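Local structure of cruciform cutting endonuclease 1, mitochondrial (Schizosaccharomyces pombe, 1KCF) at residues 48-53 and 74-79; 116-121 and 134-139. The protein resolves mitochondrial Holliday junctions as a homodimeric endonuclease, cutting four-way DNA at the point of strand exchange after CT and TT sequences. All blocks are in the same frame, centred on the assembly; numbering follows the deposited sequence.

Contact 1: residues 48-53 and 74-79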
ATOM      1  N   GLY A  48      11.169  -5.089   4.189  1.00 43.02           N
ATOM      2  CA  GLY A  48      11.399  -6.427   3.685  1.00 42.23           C
ATOM      3  C   GLY A  48      10.480  -7.321   4.490  1.00 42.82           C
ATOM      4  O   GLY A  48      10.008  -6.917   5.551  1.00 43.74           O
ATOM      5  N   ILE A  49      10.202  -8.521   4.004  1.00 43.13           N
ATOM      6  CA  ILE A  49       9.330  -9.418   4.749  1.00 45.46           C
ATOM      7  C   ILE A  49      10.153 -10.469   5.484  1.00 46.09           C
ATOM      8  O   ILE A  49      10.026 -10.626   6.696  1.00 42.99           O
ATOM      9  CB  ILE A  49       8.304 -10.091   3.812  1.00 47.87           C
ATOM     10  CG1 ILE A  49       7.411  -9.013   3.190  1.00 49.65           C
ATOM     11  CG2 ILE A  49       7.455 -11.088   4.589  1.00 45.88           C
ATOM     12  CD1 ILE A  49       6.411  -9.531   2.182  1.00 55.20           C
ATOM     13  N   LYS A  50      11.020 -11.168   4.762  1.00 47.50           N
ATOM     14  CA  LYS A  50      11.838 -12.188   5.397  1.00 49.41           C
ATOM     15  C   LYS A  50      13.097 -11.599   6.018  1.00 49.94           C
ATOM     16  O   LYS A  50      13.814 -12.283   6.751  1.00 51.30           O
ATOM     17  CB  LYS A  50      12.176 -13.296   4.394  1.00 53.75           C
ATOM     18  CG  LYS A  50      10.932 -14.053   3.924  1.00 56.36           C
ATOM     19  CD  LYS A  50      11.265 -15.269   3.080  1.00 61.02           C
ATOM     20  CE  LYS A  50       9.988 -15.983   2.639  1.00 65.18           C
ATOM     21  NZ  LYS A  50      10.261 -17.215   1.842  1.00 68.46           N
ATOM     22  N   ASN A  51      13.362 -10.327   5.730  1.00 46.71           N
ATOM     23  CA  ASN A  51      14.522  -9.652   6.301  1.00 44.96           C
ATOM     24  C   ASN A  51      14.192  -8.209   6.675  1.00 43.95           C
ATOM     25  O   ASN A  51      14.900  -7.265   6.304  1.00 43.34           O
ATOM     26  CB  ASN A  51      15.720  -9.688   5.344  1.00 42.81           C
ATOM     27  CG  ASN A  51      15.479  -8.921   4.063  1.00 45.88           C
ATOM     28  OD1 ASN A  51      16.420  -8.626   3.328  1.00 48.06           O
ATOM     29  ND2 ASN A  51      14.222  -8.604   3.780  1.00 45.61           N
ATOM     30  N   PHE A  52      13.094  -8.050   7.405  1.00 42.64           N
ATOM     31  CA  PHE A  52      12.661  -6.741   7.871  1.00 41.00           C
ATOM     32  C   PHE A  52      13.735  -6.291   8.849  1.00 41.05           C
ATOM     33  O   PHE A  52      14.099  -7.032   9.759  1.00 41.37           O
ATOM     34  CB  PHE A  52      11.315  -6.864   8.593  1.00 41.40           C
ATOM     35  CG  PHE A  52      10.782  -5.560   9.127  1.00 41.62           C
ATOM     36  CD1 PHE A  52      10.088  -4.684   8.300  1.00 43.13           C
ATOM     37  CD2 PHE A  52      10.964  -5.216  10.461  1.00 40.90           C
ATOM     38  CE1 PHE A  52       9.582  -3.482   8.797  1.00 46.69           C
ATOM     39  CE2 PHE A  52      10.465  -4.020  10.968  1.00 42.68           C
ATOM     40  CZ  PHE A  52       9.770  -3.150  10.136  1.00 44.35           C
ATOM     41  N   SER A  53      14.264  -5.093   8.658  1.00 40.70           N
ATOM     42  CA  SER A  53      15.291  -4.601   9.560  1.00 41.20           C
ATOM     43  C   SER A  53      14.907  -3.233  10.107  1.00 40.68           C
ATOM     44  O   SER A  53      14.265  -2.445   9.420  1.00 41.05           O
ATOM     45  CB  SER A  53      16.636  -4.513   8.841  1.00 40.75           C
ATOM     46  OG  SER A  53      17.658  -4.118   9.739  1.00 44.27           O
ATOM     47  N   ASN A  74      12.496 -12.042  10.384  1.00 47.28           N
ATOM     48  CA  ASN A  74      11.862 -12.756   9.290  1.00 49.03           C
ATOM     49  C   ASN A  74      10.415 -12.881   9.742  1.00 49.44           C
ATOM     50  O   ASN A  74      10.089 -13.723  10.576  1.00 49.90           O
ATOM     51  CB  ASN A  74      12.497 -14.134   9.108  1.00 48.51           C
ATOM     52  CG  ASN A  74      11.902 -14.901   7.938  1.00 48.86           C
ATOM     53  OD1 ASN A  74      12.538 -15.799   7.387  1.00 48.64           O
ATOM     54  ND2 ASN A  74      10.678 -14.552   7.558  1.00 47.61           N
ATOM     55  N   LEU A  75       9.562 -12.017   9.199  1.00 50.25           N
ATOM     56  CA  LEU A  75       8.148 -11.972   9.554  1.00 52.42           C
ATOM     57  C   LEU A  75       7.348 -13.217   9.163  1.00 54.45           C
ATOM     58  O   LEU A  75       6.137 -13.270   9.366  1.00 53.87           O
ATOM     59  CB  LEU A  75       7.516 -10.718   8.937  1.00 50.64           C
ATOM     60  CG  LEU A  75       8.273  -9.407   9.208  1.00 51.46           C
ATOM     61  CD1 LEU A  75       7.512  -8.225   8.619  1.00 50.44           C
ATOM     62  CD2 LEU A  75       8.457  -9.217  10.710  1.00 51.37           C
ATOM     63  N   THR A  76       8.026 -14.216   8.611  1.00 56.85           N
ATOM     64  CA  THR A  76       7.375 -15.457   8.200  1.00 60.28           C
ATOM     65  C   THR A  76       7.550 -16.541   9.260  1.00 61.20           C
ATOM     66  O   THR A  76       6.786 -17.506   9.308  1.00 61.82           O
ATOM     67  CB  THR A  76       7.952 -15.965   6.856  1.00 61.05           C
ATOM     68  OG1 THR A  76       7.493 -15.120   5.794  1.00 62.15           O
ATOM     69  CG2 THR A  76       7.515 -17.394   6.582  1.00 64.94           C
ATOM     70  N   GLU A  77       8.560 -16.373  10.107  1.00 62.47           N
ATOM     71  CA  GLU A  77       8.853 -17.328  11.169  1.00 64.59           C
ATOM     72  C   GLU A  77       8.782 -16.629  12.518  1.00 64.44           C
ATOM     73  O   GLU A  77       8.405 -15.460  12.600  1.00 67.08           O
ATOM     74  CB  GLU A  77      10.259 -17.910  10.988  1.00 66.57           C
ATOM     75  CG  GLU A  77      10.508 -18.568   9.641  1.00 70.94           C
ATOM     76  CD  GLU A  77      11.923 -19.107   9.521  1.00 73.65           C
ATOM     77  OE1 GLU A  77      12.877 -18.309   9.654  1.00 73.64           O
ATOM     78  OE2 GLU A  77      12.082 -20.326   9.294  1.00 75.46           O
ATOM     79  N   LYS A  78       9.142 -17.349  13.575  1.00 62.44           N
ATOM     80  CA  LYS A  78       9.139 -16.773  14.911  1.00 61.18           C
ATOM     81  C   LYS A  78      10.159 -15.641  14.894  1.00 59.66           C
ATOM     82  O   LYS A  78      11.276 -15.816  14.404  1.00 59.35           O
ATOM     83  CB  LYS A  78       9.532 -17.827  15.940  1.00 61.75           C
ATOM     84  N   ASN A  79       9.781 -14.485  15.427  1.00 57.62           N
ATOM     85  CA  ASN A  79      10.676 -13.336  15.432  1.00 55.22           C
ATOM     86  C   ASN A  79      10.556 -12.510  16.704  1.00 54.64           C
ATOM     87  O   ASN A  79       9.607 -12.665  17.468  1.00 54.68           O
ATOM     88  CB  ASN A  79      10.377 -12.463  14.216  1.00 54.97           C
ATOM     89  CG  ASN A  79       8.918 -12.061  14.142  1.00 53.91           C
ATOM     90  OD1 ASN A  79       8.466 -11.185  14.877  1.00 54.40           O
ATOM     91  ND2 ASN A  79       8.170 -12.715  13.264  1.00 52.28           N
TER
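Lys-50 and Asn-74 bring their CA atoms within 3.9 Å, at the corner where the turn 48-51 meets the exit of strand 65-73. One backbone bond joins the segments: Leu-75 N gives its proton to Ile-49 O at 2.9 Å, in the plane of that carbonyl. Beside it Lys-50 O takes a CA-H...O contact from Asn-74 CA (3.2 Å). Residues 74-77 then fold into a type I turn, closed by Glu-77 N to Asn-74 O, while Asn-79 ND2 reaches back to Glu-77 O at 2.8 Å. Residues 48-51 connect the antiparallel strands 42-47 and 52-59 as a β-hairpin of the RNase H-like sheet, whose first strand carries the Mg(2+) ligand Asp-46. Leu-75, with CG anti to its carbonyl carbon (chi1 -50°), lays that branch point 4.0 Å from Phe-52 CB. Branched and apolar, it suits a buried seam between hairpin and helix 91-109, where both it and Phe-52 touch Leu-101. On the more exposed flank Lys-50 runs extended alongside Asn-74, pointing the same way, and its CG passes obliquely 4.1 Å from Thr-76 OG1; the long aliphatic stem packs there, while NZ has a long, weak ion pair with Glu-87.

Contact 2: residues 116-121 and 134-139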
ATOM      1  N   MET A 116      11.599   5.384   6.473  1.00 42.64           N
ATOM      2  CA  MET A 116      11.307   4.205   5.679  1.00 45.08           C
ATOM      3  C   MET A 116      12.095   4.164   4.379  1.00 43.86           C
ATOM      4  O   MET A 116      12.167   5.140   3.634  1.00 43.85           O
ATOM      5  CB  MET A 116       9.809   4.148   5.388  1.00 49.13           C
ATOM      6  CG  MET A 116       9.258   2.752   5.156  1.00 55.08           C
ATOM      7  SD  MET A 116       7.463   2.802   4.918  1.00 61.02           S
ATOM      8  CE  MET A 116       6.911   2.885   6.618  1.00 58.95           C
ATOM      9  N   GLU A 117      12.691   3.012   4.119  1.00 41.88           N
ATOM     10  CA  GLU A 117      13.472   2.799   2.919  1.00 42.43           C
ATOM     11  C   GLU A 117      13.290   1.334   2.570  1.00 41.24           C
ATOM     12  O   GLU A 117      13.093   0.509   3.453  1.00 41.89           O
ATOM     13  CB  GLU A 117      14.935   3.118   3.216  1.00 43.04           C
ATOM     14  CG  GLU A 117      15.861   3.101   2.037  1.00 46.11           C
ATOM     15  CD  GLU A 117      17.182   3.784   2.349  1.00 47.41           C
ATOM     16  OE1 GLU A 117      18.239   3.209   2.019  1.00 48.34           O
ATOM     17  OE2 GLU A 117      17.165   4.898   2.921  1.00 48.02           O
ATOM     18  N   ARG A 118      13.317   1.005   1.289  1.00 43.91           N
ATOM     19  CA  ARG A 118      13.168  -0.389   0.887  1.00 46.52           C
ATOM     20  C   ARG A 118      14.491  -1.095   1.126  1.00 44.84           C
ATOM     21  O   ARG A 118      15.556  -0.510   0.935  1.00 44.15           O
ATOM     22  CB  ARG A 118      12.814  -0.504  -0.597  1.00 49.45           C
ATOM     23  CG  ARG A 118      11.392  -0.130  -0.960  1.00 53.61           C
ATOM     24  CD  ARG A 118      11.187  -0.244  -2.470  1.00 56.47           C
ATOM     25  NE  ARG A 118       9.809   0.030  -2.866  1.00 61.26           N
ATOM     26  CZ  ARG A 118       9.212   1.212  -2.748  1.00 63.45           C
ATOM     27  NH1 ARG A 118       9.873   2.249  -2.243  1.00 63.41           N
ATOM     28  NH2 ARG A 118       7.948   1.354  -3.125  1.00 65.22           N
ATOM     29  N   GLN A 119      14.426  -2.349   1.548  1.00 44.37           N
ATOM     30  CA  GLN A 119      15.644  -3.107   1.772  1.00 45.39           C
ATOM     31  C   GLN A 119      16.310  -3.289   0.409  1.00 44.55           C
ATOM     32  O   GLN A 119      15.659  -3.151  -0.629  1.00 42.22           O
ATOM     33  CB  GLN A 119      15.318  -4.474   2.380  1.00 48.69           C
ATOM     34  CG  GLN A 119      16.537  -5.359   2.576  1.00 53.23           C
ATOM     35  CD  GLN A 119      17.483  -4.832   3.639  1.00 55.38           C
ATOM     36  OE1 GLN A 119      17.180  -4.884   4.832  1.00 58.37           O
ATOM     37  NE2 GLN A 119      18.632  -4.316   3.212  1.00 56.94           N
ATOM     38  N   ARG A 120      17.608  -3.566   0.409  1.00 43.33           N
ATOM     39  CA  ARG A 120      18.318  -3.783  -0.844  1.00 45.78           C
ATOM     40  C   ARG A 120      17.872  -5.135  -1.402  1.00 44.69           C
ATOM     41  O   ARG A 120      17.818  -6.120  -0.674  1.00 45.38           O
ATOM     42  CB  ARG A 120      19.819  -3.792  -0.600  1.00 47.21           C
ATOM     43  N   TYR A 121      17.536  -5.180  -2.684  1.00 44.20           N
ATOM     44  CA  TYR A 121      17.117  -6.438  -3.295  1.00 45.67           C
ATOM     45  C   TYR A 121      18.275  -7.441  -3.387  1.00 44.01           C
ATOM     46  O   TYR A 121      19.420  -7.060  -3.632  1.00 42.90           O
ATOM     47  CB  TYR A 121      16.568  -6.201  -4.705  1.00 42.57           C
ATOM     48  CG  TYR A 121      16.254  -7.485  -5.446  1.00 43.61           C
ATOM     49  CD1 TYR A 121      15.104  -8.223  -5.151  1.00 43.69           C
ATOM     50  CD2 TYR A 121      17.119  -7.979  -6.425  1.00 43.15           C
ATOM     51  CE1 TYR A 121      14.828  -9.422  -5.812  1.00 42.17           C
ATOM     52  CE2 TYR A 121      16.854  -9.176  -7.093  1.00 39.48           C
ATOM     53  CZ  TYR A 121      15.707  -9.893  -6.783  1.00 43.91           C
ATOM     54  OH  TYR A 121      15.436 -11.070  -7.443  1.00 39.00           O
ATOM     55  N   ARG A 134       5.595  -7.303  -3.095  1.00 52.70           N
ATOM     56  CA  ARG A 134       5.566  -7.455  -1.646  1.00 52.82           C
ATOM     57  C   ARG A 134       5.978  -6.180  -0.913  1.00 50.71           C
ATOM     58  O   ARG A 134       5.258  -5.711  -0.039  1.00 50.71           O
ATOM     59  CB  ARG A 134       6.496  -8.584  -1.203  1.00 55.39           C
ATOM     60  CG  ARG A 134       6.194  -9.938  -1.799  1.00 61.37           C
ATOM     61  CD  ARG A 134       7.263 -10.937  -1.373  1.00 65.47           C
ATOM     62  NE  ARG A 134       7.140 -12.214  -2.071  1.00 70.76           N
ATOM     63  CZ  ARG A 134       7.917 -13.268  -1.840  1.00 70.46           C
ATOM     64  NH1 ARG A 134       8.876 -13.198  -0.926  1.00 69.81           N
ATOM     65  NH2 ARG A 134       7.737 -14.391  -2.524  1.00 70.69           N
ATOM     66  N   VAL A 135       7.135  -5.627  -1.264  1.00 47.76           N
ATOM     67  CA  VAL A 135       7.621  -4.423  -0.600  1.00 48.74           C
ATOM     68  C   VAL A 135       6.820  -3.169  -0.930  1.00 47.67           C
ATOM     69  O   VAL A 135       6.689  -2.281  -0.088  1.00 47.17           O
ATOM     70  CB  VAL A 135       9.115  -4.156  -0.916  1.00 49.21           C
ATOM     71  CG1 VAL A 135       9.962  -5.299  -0.388  1.00 51.97           C
ATOM     72  CG2 VAL A 135       9.318  -3.990  -2.422  1.00 51.95           C
ATOM     73  N   ASN A 136       6.294  -3.083  -2.148  1.00 45.84           N
ATOM     74  CA  ASN A 136       5.505  -1.914  -2.518  1.00 45.84           C
ATOM     75  C   ASN A 136       4.202  -1.924  -1.722  1.00 45.07           C
ATOM     76  O   ASN A 136       3.719  -0.882  -1.276  1.00 44.36           O
ATOM     77  CB  ASN A 136       5.184  -1.920  -4.018  1.00 46.21           C
ATOM     78  CG  ASN A 136       6.417  -1.719  -4.881  1.00 50.00           C
ATOM     79  OD1 ASN A 136       7.476  -1.321  -4.392  1.00 51.79           O
ATOM     80  ND2 ASN A 136       6.281  -1.980  -6.178  1.00 49.43           N
ATOM     81  N   MET A 137       3.647  -3.118  -1.549  1.00 41.56           N
ATOM     82  CA  MET A 137       2.402  -3.296  -0.828  1.00 43.99           C
ATOM     83  C   MET A 137       2.571  -2.965   0.651  1.00 44.26           C
ATOM     84  O   MET A 137       1.741  -2.270   1.234  1.00 43.47           O
ATOM     85  CB  MET A 137       1.916  -4.738  -0.981  1.00 44.48           C
ATOM     86  CG  MET A 137       0.423  -4.895  -0.823  1.00 51.80           C
ATOM     87  SD  MET A 137      -0.126  -6.589  -1.030  1.00 59.44           S
ATOM     88  CE  MET A 137       0.372  -6.886  -2.733  1.00 54.27           C
ATOM     89  N   LEU A 138       3.645  -3.475   1.245  1.00 45.07           N
ATOM     90  CA  LEU A 138       3.945  -3.246   2.653  1.00 46.29           C
ATOM     91  C   LEU A 138       4.094  -1.751   2.910  1.00 45.10           C
ATOM     92  O   LEU A 138       3.461  -1.192   3.801  1.00 45.05           O
ATOM     93  CB  LEU A 138       5.245  -3.955   3.035  1.00 48.32           C
ATOM     94  CG  LEU A 138       5.257  -4.734   4.351  1.00 52.13           C
ATOM     95  CD1 LEU A 138       6.699  -5.057   4.721  1.00 52.03           C
ATOM     96  CD2 LEU A 138       4.604  -3.917   5.455  1.00 51.45           C
ATOM     97  N   GLU A 139       4.937  -1.112   2.112  1.00 44.93           N
ATOM     98  CA  GLU A 139       5.173   0.317   2.230  1.00 46.28           C
ATOM     99  C   GLU A 139       3.865   1.094   2.112  1.00 44.16           C
ATOM    100  O   GLU A 139       3.559   1.943   2.950  1.00 43.46           O
ATOM    101  CB  GLU A 139       6.144   0.773   1.138  1.00 48.65           C
ATOM    102  CG  GLU A 139       6.278   2.279   0.996  1.00 54.78           C
ATOM    103  CD  GLU A 139       7.271   2.676  -0.084  1.00 59.81           C
ATOM    104  OE1 GLU A 139       8.489   2.558   0.159  1.00 63.43           O
ATOM    105  OE2 GLU A 139       6.837   3.099  -1.177  1.00 62.72           O
TER
HETATM  106  O   HOH W   1       9.333   4.547   1.862  1.00 58.80           O
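Strand 116-118 and helix 134-139 run nearly antiparallel, their N-to-C directions 168° apart, with the axes approaching to 9.9 Å. They belong to a β-α-β crossover: strand 113-118, helix 128-151, then strand 162-165, parallel to the first and next to it in the sheet. Arg-118 spans the gap. Its CG lies anti to the carbonyl carbon, and the chain is extended from CG to NE, so the guanidinium is carried to the helix, where Asn-136 and Glu-139 supply acceptors. Asn-136 OD1 comes at the edge, close to the guanidinium plane, and is gripped side-on by two N-H groups. Arg-118 NE, 3.1 Å from Asn-136 OD1, lies nearly along the C=O axis, whereas Arg-118 NH2, 3.0 Å from the same oxygen, sits above the plane of that carbonyl. Glu-139 takes a different approach. Its extended side chain crosses that of Arg-118 at about a right angle and sets the carboxylate almost perpendicular to the guanidinium (85°), with OE1 over one face. The salt bridge therefore lacks the coplanar two-bond form: Arg-118 NH1 stands 2.8 Å from Glu-139 OE1, and the bond from Arg-118 NH2 to Glu-139 OE2, also 2.8 Å, is weak because it is bent. A water lies 2.8 Å from Glu-139 OE1 and, farther off, near Met-116 O; acceptors around it outnumber its protons, so neither oxygen is assured of one. Beside the polar group Val-135 CG2 packs 4.1 Å from Arg-118 NE, a small apolar residue suited to the buried helix face. Leu-133 and Pro-91 of the second subunit pack on Asn-136 and Glu-139, placing the pair beside the dimer interface. Opposite charges pressed together where Glu-139 is buried would probably keep its carboxylate ionised and the arginine positive, while the amide of Asn-136 helps to fix the guanidinium's rotation without adding charge.

From the N terminus, strand 42-47 leads into the hairpin turn, and contact 1 closes the loop made by strands 52-59 and 65-73 when the chain comes back to residues 74-79. Helix 91-109 and strand 113-118 follow; contact 2 then closes a shorter loop between that strand and helix 128-151. The two loops are in series, neither crossing nor enclosing the other, yet both reach the same sheet, with centres about 12 Å apart. They meet directly where Asn-51 packs on Gln-119 and Ile-49 on Arg-134. Contact 1 thus joins the hairpin to the C-terminal exit of strand 65-73, and contact 2 the sheet to a helix at the subunit interface.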